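Local coordinates for protein CrmK (Actinoalloteichus sp. WH1-2216-6, PDB 5I1V) that is a flavoenzyme oxidase carrying covalently bound FAD that takes part in recycling shunt products during caerulomycin biosynthesis, at residues H186-T198 and D486-R498. Residues are numbered along the deposited sequence; the frame is centred on the assembly and turned at random.
Sequences HTGGGGGNFGVIT and DPRNVFRHAFSIR. With FAD (flavin-adenine dinucleotide), chain E.
N193 reaches across with its amide, and OD1 takes the backbone N of I497 at 2.7 Å, the donor standing above the carbonyl plane. With CG anti to the carbonyl carbon (chi1 -80°), the same amide turns ND2 back to G190 O, so an asparagine, acceptor and donor in one flat group, ties both loops. Replacing N193 by an alanine would remove the amide, and is likely to leave I497 N without this acceptor and G190 O without this donor. I497 crosses N193 at about a right angle, its CG1 3.7 Å from the amide CG.

The berberine-like segment 486-498 packs behind the glycine-rich loop leading into strand 196-202 of the PCMH-type flavoenzyme fold. Residues 186-198 hold the FAD adenine: G192 N donates a hydrogen bond to N3A, I197 N to N1A, and N6A donates to I197 O. Beside the ribose, H493 offers NE2-H in its ring plane to G191 O (3.1 Å, 168°); G192, lacking a side chain, lets the imidazole lie close.

F491's flat ring fits between V490 CG1 and G195 CA, the latter a CH-pi contact 3.8 Å from the centroid. The D486 carboxylate anchors V490 N on OD1 and F491 N on OD2; its salt-bridge partner K482 also reaches N193 O.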
loop_
_atom_site.group_PDB
_atom_site.type_symbol
_atom_site.label_atom_id
_atom_site.label_comp_id
_atom_site.label_asym_id
_atom_site.label_seq_id
_atom_site.Cartn_x
_atom_site.Cartn_y
_atom_site.Cartn_z
ATOM N N HIS A 186 17.596 22.539 3.816
ATOM C CA HIS A 186 16.797 21.378 3.416
ATOM C C HIS A 186 17.517 20.047 3.446
ATOM O O HIS A 186 16.994 19.053 2.934
ATOM C CB HIS A 186 16.207 21.646 2.050
ATOM C CG HIS A 186 15.128 22.676 2.082
ATOM N ND1 HIS A 186 15.380 24.032 2.058
ATOM C CD2 HIS A 186 13.788 22.547 2.185
ATOM C CE1 HIS A 186 14.237 24.688 2.145
ATOM N NE2 HIS A 186 13.261 23.807 2.243
ATOM N N THR A 187 18.698 19.983 4.048
ATOM C CA THR A 187 19.411 18.736 4.154
ATOM C C THR A 187 19.415 18.315 5.615
ATOM O O THR A 187 20.399 17.778 6.107
ATOM C CB THR A 187 20.862 18.777 3.660
ATOM O OG1 THR A 187 21.631 19.706 4.455
ATOM C CG2 THR A 187 20.937 19.192 2.182
ATOM N N GLY A 188 18.307 18.548 6.278
ATOM C CA GLY A 188 18.155 18.183 7.666
ATOM C C GLY A 188 17.376 19.142 8.515
ATOM O O GLY A 188 17.039 18.788 9.655
ATOM N N GLY A 189 17.065 20.332 8.009
ATOM C CA GLY A 189 16.353 21.320 8.821
ATOM C C GLY A 189 14.906 20.957 9.157
ATOM O O GLY A 189 14.335 21.394 10.171
ATOM N N GLY A 190 14.291 20.157 8.282
ATOM C CA GLY A 190 12.983 19.604 8.580
ATOM C C GLY A 190 11.879 20.414 7.939
ATOM O O GLY A 190 12.097 21.528 7.524
ATOM N N GLY A 191 10.707 19.792 7.819
ATOM C CA GLY A 191 9.544 20.381 7.144
ATOM C C GLY A 191 8.891 21.516 7.897
ATOM O O GLY A 191 9.012 21.657 9.147
ATOM N N GLY A 192 8.229 22.360 7.126
ATOM C CA GLY A 192 7.285 23.376 7.656
ATOM C C GLY A 192 8.009 24.638 8.182
ATOM O O GLY A 192 7.485 25.356 9.072
ATOM N N ASN A 193 9.234 24.842 7.703
ATOM C CA ASN A 193 10.119 25.854 8.277
ATOM C C ASN A 193 10.462 27.034 7.382
ATOM O O ASN A 193 10.469 28.160 7.845
ATOM C CB ASN A 193 11.432 25.250 8.726
ATOM C CG ASN A 193 11.340 24.558 10.074
ATOM O OD1 ASN A 193 10.930 25.125 11.061
ATOM N ND2 ASN A 193 11.743 23.333 10.108
ATOM N N PHE A 194 10.888 26.765 6.177
ATOM C CA PHE A 194 11.487 27.808 5.328
ATOM C C PHE A 194 10.611 28.300 4.188
ATOM O O PHE A 194 10.832 29.390 3.707
ATOM C CB PHE A 194 12.825 27.305 4.787
ATOM C CG PHE A 194 13.772 26.825 5.884
ATOM C CD1 PHE A 194 14.509 27.729 6.621
ATOM C CD2 PHE A 194 13.916 25.489 6.145
ATOM C CE1 PHE A 194 15.344 27.314 7.633
ATOM C CE2 PHE A 194 14.730 25.040 7.177
ATOM C CZ PHE A 194 15.437 25.957 7.925
ATOM N N GLY A 195 9.616 27.524 3.804
ATOM C CA GLY A 195 8.806 27.769 2.633
ATOM C C GLY A 195 8.197 26.501 2.167
ATOM O O GLY A 195 8.392 25.435 2.808
ATOM N N VAL A 196 7.453 26.561 1.063
ATOM C CA VAL A 196 6.781 25.385 0.533
ATOM C C VAL A 196 7.687 24.717 -0.491
ATOM O O VAL A 196 7.965 25.268 -1.576
ATOM C CB VAL A 196 5.484 25.703 -0.106
ATOM C CG1 VAL A 196 4.794 24.422 -0.626
ATOM C CG2 VAL A 196 4.599 26.411 0.863
ATOM N N ILE A 197 8.125 23.508 -0.168
ATOM C CA ILE A 197 8.934 22.760 -1.115
ATOM C C ILE A 197 8.009 22.237 -2.206
ATOM O O ILE A 197 7.080 21.512 -1.888
ATOM C CB ILE A 197 9.633 21.559 -0.421
ATOM C CG1 ILE A 197 10.559 22.065 0.672
ATOM C CG2 ILE A 197 10.451 20.704 -1.392
ATOM C CD1 ILE A 197 10.700 21.036 1.778
ATOM N N THR A 198 8.249 22.581 -3.473
ATOM C CA THR A 198 7.429 22.043 -4.530
ATOM C C THR A 198 8.043 20.779 -5.189
ATOM O O THR A 198 7.315 19.852 -5.667
ATOM C CB THR A 198 7.137 23.140 -5.563
ATOM O OG1 THR A 198 8.341 23.745 -5.944
ATOM C CG2 THR A 198 6.254 24.191 -4.929
ATOM N N ASP A 486 12.581 33.296 5.605
ATOM C CA ASP A 486 11.216 33.490 6.096
ATOM C C ASP A 486 11.221 34.539 7.215
ATOM O O ASP A 486 10.930 34.218 8.384
ATOM C CB ASP A 486 10.609 32.152 6.582
ATOM C CG ASP A 486 9.141 32.279 6.991
ATOM O OD1 ASP A 486 8.471 33.258 6.589
ATOM O OD2 ASP A 486 8.657 31.441 7.802
ATOM N N PRO A 487 11.553 35.803 6.856
ATOM C CA PRO A 487 11.679 36.862 7.855
ATOM C C PRO A 487 10.373 37.159 8.591
ATOM O O PRO A 487 10.433 37.681 9.671
ATOM C CB PRO A 487 12.079 38.107 7.022
ATOM C CG PRO A 487 11.792 37.746 5.613
ATOM C CD PRO A 487 11.978 36.275 5.522
ATOM N N ARG A 488 9.208 36.882 8.002
ATOM C CA ARG A 488 7.956 37.139 8.692
ATOM C C ARG A 488 7.449 35.941 9.482
ATOM O O ARG A 488 6.420 36.044 10.109
ATOM C CB ARG A 488 6.869 37.585 7.732
ATOM C CG ARG A 488 7.280 38.720 6.792
ATOM C CD ARG A 488 6.360 38.776 5.597
ATOM N NE ARG A 488 4.997 39.035 6.008
ATOM C CZ ARG A 488 4.511 40.240 6.258
ATOM N NH1 ARG A 488 5.270 41.320 6.139
ATOM N NH2 ARG A 488 3.243 40.368 6.627
ATOM N N ASN A 489 8.197 34.851 9.528
ATOM C CA ASN A 489 7.810 33.640 10.292
ATOM C C ASN A 489 6.418 33.145 9.850
ATOM O O ASN A 489 5.565 32.809 10.670
ATOM C CB ASN A 489 7.861 33.855 11.810
ATOM C CG ASN A 489 7.910 32.543 12.606
ATOM O OD1 ASN A 489 8.444 31.528 12.155
ATOM N ND2 ASN A 489 7.309 32.548 13.793
ATOM N N VAL A 490 6.202 33.138 8.545
ATOM C CA VAL A 490 4.984 32.602 7.960
ATOM C C VAL A 490 4.802 31.108 8.240
ATOM O O VAL A 490 3.697 30.632 8.458
ATOM C CB VAL A 490 4.974 32.836 6.445
ATOM C CG1 VAL A 490 3.832 32.093 5.774
ATOM C CG2 VAL A 490 4.824 34.324 6.154
ATOM N N PHE A 491 5.896 30.364 8.133
ATOM C CA PHE A 491 5.877 28.934 8.305
ATOM C C PHE A 491 6.347 28.557 9.684
ATOM O O PHE A 491 7.529 28.695 10.014
ATOM C CB PHE A 491 6.754 28.315 7.215
ATOM C CG PHE A 491 6.341 28.759 5.845
ATOM C CD1 PHE A 491 5.231 28.172 5.235
ATOM C CD2 PHE A 491 6.995 29.781 5.192
ATOM C CE1 PHE A 491 4.814 28.602 3.989
ATOM C CE2 PHE A 491 6.611 30.198 3.945
ATOM C CZ PHE A 491 5.489 29.623 3.340
ATOM N N ARG A 492 5.443 28.006 10.453
ATOM C CA ARG A 492 5.764 27.688 11.805
ATOM C C ARG A 492 4.870 26.574 12.358
ATOM O O ARG A 492 3.840 26.221 11.750
ATOM C CB ARG A 492 5.667 28.957 12.628
ATOM C CG ARG A 492 4.248 29.514 12.777
ATOM C CD ARG A 492 4.230 30.881 13.481
ATOM N NE ARG A 492 2.877 31.432 13.502
ATOM C CZ ARG A 492 2.303 32.126 12.508
ATOM N NH1 ARG A 492 2.952 32.429 11.372
ATOM N NH2 ARG A 492 1.061 32.565 12.662
ATOM N N HIS A 493 5.316 26.023 13.481
ATOM C CA HIS A 493 4.659 24.961 14.217
ATOM C C HIS A 493 5.373 24.825 15.563
ATOM O O HIS A 493 6.309 25.589 15.827
ATOM C CB HIS A 493 4.585 23.640 13.434
ATOM C CG HIS A 493 5.897 23.112 12.940
ATOM N ND1 HIS A 493 6.828 22.528 13.758
ATOM C CD2 HIS A 493 6.363 22.961 11.679
ATOM C CE1 HIS A 493 7.850 22.096 13.030
ATOM N NE2 HIS A 493 7.575 22.325 11.759
ATOM N N ALA A 494 4.970 23.883 16.419
ATOM C CA ALA A 494 5.545 23.839 17.802
ATOM C C ALA A 494 7.058 23.672 17.769
ATOM O O ALA A 494 7.760 24.148 18.649
ATOM C CB ALA A 494 4.949 22.707 18.596
ATOM N N PHE A 495 7.572 22.946 16.788
ATOM C CA PHE A 495 9.007 22.739 16.677
ATOM C C PHE A 495 9.622 23.421 15.471
ATOM O O PHE A 495 10.631 22.974 14.983
ATOM C CB PHE A 495 9.325 21.257 16.634
ATOM C CG PHE A 495 9.314 20.562 17.984
ATOM C CD1 PHE A 495 9.295 21.261 19.184
ATOM C CD2 PHE A 495 9.426 19.183 18.041
ATOM C CE1 PHE A 495 9.352 20.588 20.397
ATOM C CE2 PHE A 495 9.476 18.510 19.271
ATOM C CZ PHE A 495 9.443 19.215 20.431
ATOM N N SER A 496 9.067 24.529 15.024
ATOM C CA SER A 496 9.671 25.232 13.913
ATOM C C SER A 496 10.908 25.994 14.358
ATOM O O SER A 496 11.014 26.370 15.520
ATOM C CB SER A 496 8.683 26.130 13.199
ATOM O OG SER A 496 8.167 27.168 14.004
ATOM N N ILE A 497 11.838 26.173 13.435
ATOM C CA ILE A 497 13.063 26.945 13.728
ATOM C C ILE A 497 12.625 28.346 14.142
ATOM O O ILE A 497 12.004 29.052 13.352
ATOM C CB ILE A 497 14.017 27.051 12.507
ATOM C CG1 ILE A 497 14.365 25.672 11.887
ATOM C CG2 ILE A 497 15.259 27.816 12.848
ATOM C CD1 ILE A 497 14.912 24.718 12.867
ATOM N N ARG A 498 12.971 28.776 15.345
ATOM C CA ARG A 498 12.562 30.128 15.797
ATOM C C ARG A 498 13.448 31.207 15.182
ATOM O O ARG A 498 14.649 31.017 15.019
ATOM C CB ARG A 498 12.628 30.276 17.319
ATOM C CG ARG A 498 11.821 29.261 18.125
ATOM C CD ARG A 498 10.398 29.167 17.646
ATOM N NE ARG A 498 9.503 28.549 18.628
ATOM C CZ ARG A 498 8.985 27.325 18.554
ATOM N NH1 ARG A 498 9.283 26.501 17.554
ATOM N NH2 ARG A 498 8.154 26.925 19.505
HETATM P PA FAD E . 3.383 15.644 6.505
HETATM O O1A FAD E . 2.571 15.298 7.728
HETATM O O2A FAD E . 2.594 15.999 5.278
HETATM O O5B FAD E . 4.407 16.786 6.842
HETATM C C5B FAD E . 5.433 16.642 7.818
HETATM C C4B FAD E . 5.956 18.034 8.201
HETATM O O4B FAD E . 6.638 18.552 7.042
HETATM C C3B FAD E . 4.940 19.101 8.550
HETATM O O3B FAD E . 5.569 20.058 9.383
HETATM C C2B FAD E . 4.637 19.743 7.225
HETATM O O2B FAD E . 3.949 20.998 7.234
HETATM C C1B FAD E . 6.015 19.716 6.552
HETATM N N9A FAD E . 5.910 19.563 5.079
HETATM C C8A FAD E . 5.236 18.622 4.350
HETATM N N7A FAD E . 5.311 18.924 3.013
HETATM C C5A FAD E . 6.027 20.026 2.935
HETATM C C6A FAD E . 6.477 20.815 1.815
HETATM N N6A FAD E . 6.154 20.385 0.610
HETATM N N1A FAD E . 7.194 21.910 2.088
HETATM C C2A FAD E . 7.470 22.309 3.348
HETATM N N3A FAD E . 7.134 21.590 4.449
HETATM C C4A FAD E . 6.367 20.489 4.246
HETATM N N1 FAD E . 11.351 8.604 8.268
HETATM C C2 FAD E . 12.534 8.052 7.911
HETATM O O2 FAD E . 13.541 8.762 7.803
HETATM N N3 FAD E . 12.683 6.735 7.655
HETATM C C4 FAD E . 11.707 5.842 7.764
HETATM O O4 FAD E . 11.892 4.640 7.479
HETATM C C4X FAD E . 10.388 6.335 8.132
HETATM N N5 FAD E . 9.337 5.480 8.261
HETATM C C5X FAD E . 8.118 5.989 8.498
HETATM C C6 FAD E . 7.001 5.154 8.473
HETATM C C7 FAD E . 5.707 5.606 8.724
HETATM C C7M FAD E . 4.530 4.625 8.669
HETATM C C8 FAD E . 5.554 7.047 9.020
HETATM C C8M FAD E . 4.205 7.636 9.329
HETATM C C9 FAD E . 6.655 7.909 9.059
HETATM C C9A FAD E . 7.939 7.431 8.803
HETATM N N10 FAD E . 9.059 8.271 8.814
HETATM C C10 FAD E . 10.289 7.764 8.439
HETATM C "C1'" FAD E . 8.994 9.634 9.342
HETATM C "C2'" FAD E . 8.761 10.616 8.239
HETATM O "O2'" FAD E . 9.993 10.866 7.591
HETATM C "C3'" FAD E . 8.140 11.884 8.722
HETATM O "O3'" FAD E . 6.878 11.564 9.370
HETATM C "C4'" FAD E . 7.955 12.896 7.572
HETATM O "O4'" FAD E . 7.994 14.204 8.143
HETATM C "C5'" FAD E . 6.648 12.651 6.845
HETATM O "O5'" FAD E . 6.576 13.553 5.741
HETATM P P FAD E . 5.142 13.717 5.083
HETATM O O1P FAD E . 4.548 12.388 4.795
HETATM O O2P FAD E . 5.216 14.716 3.972
HETATM O O3P FAD E . 4.308 14.367 6.312
HETATM O O HOH W 1 4.664 25.030 9.137
HETATM O O HOH W 2 11.545 21.802 12.578
HETATM O O HOH W 3 10.830 27.831 11.060
#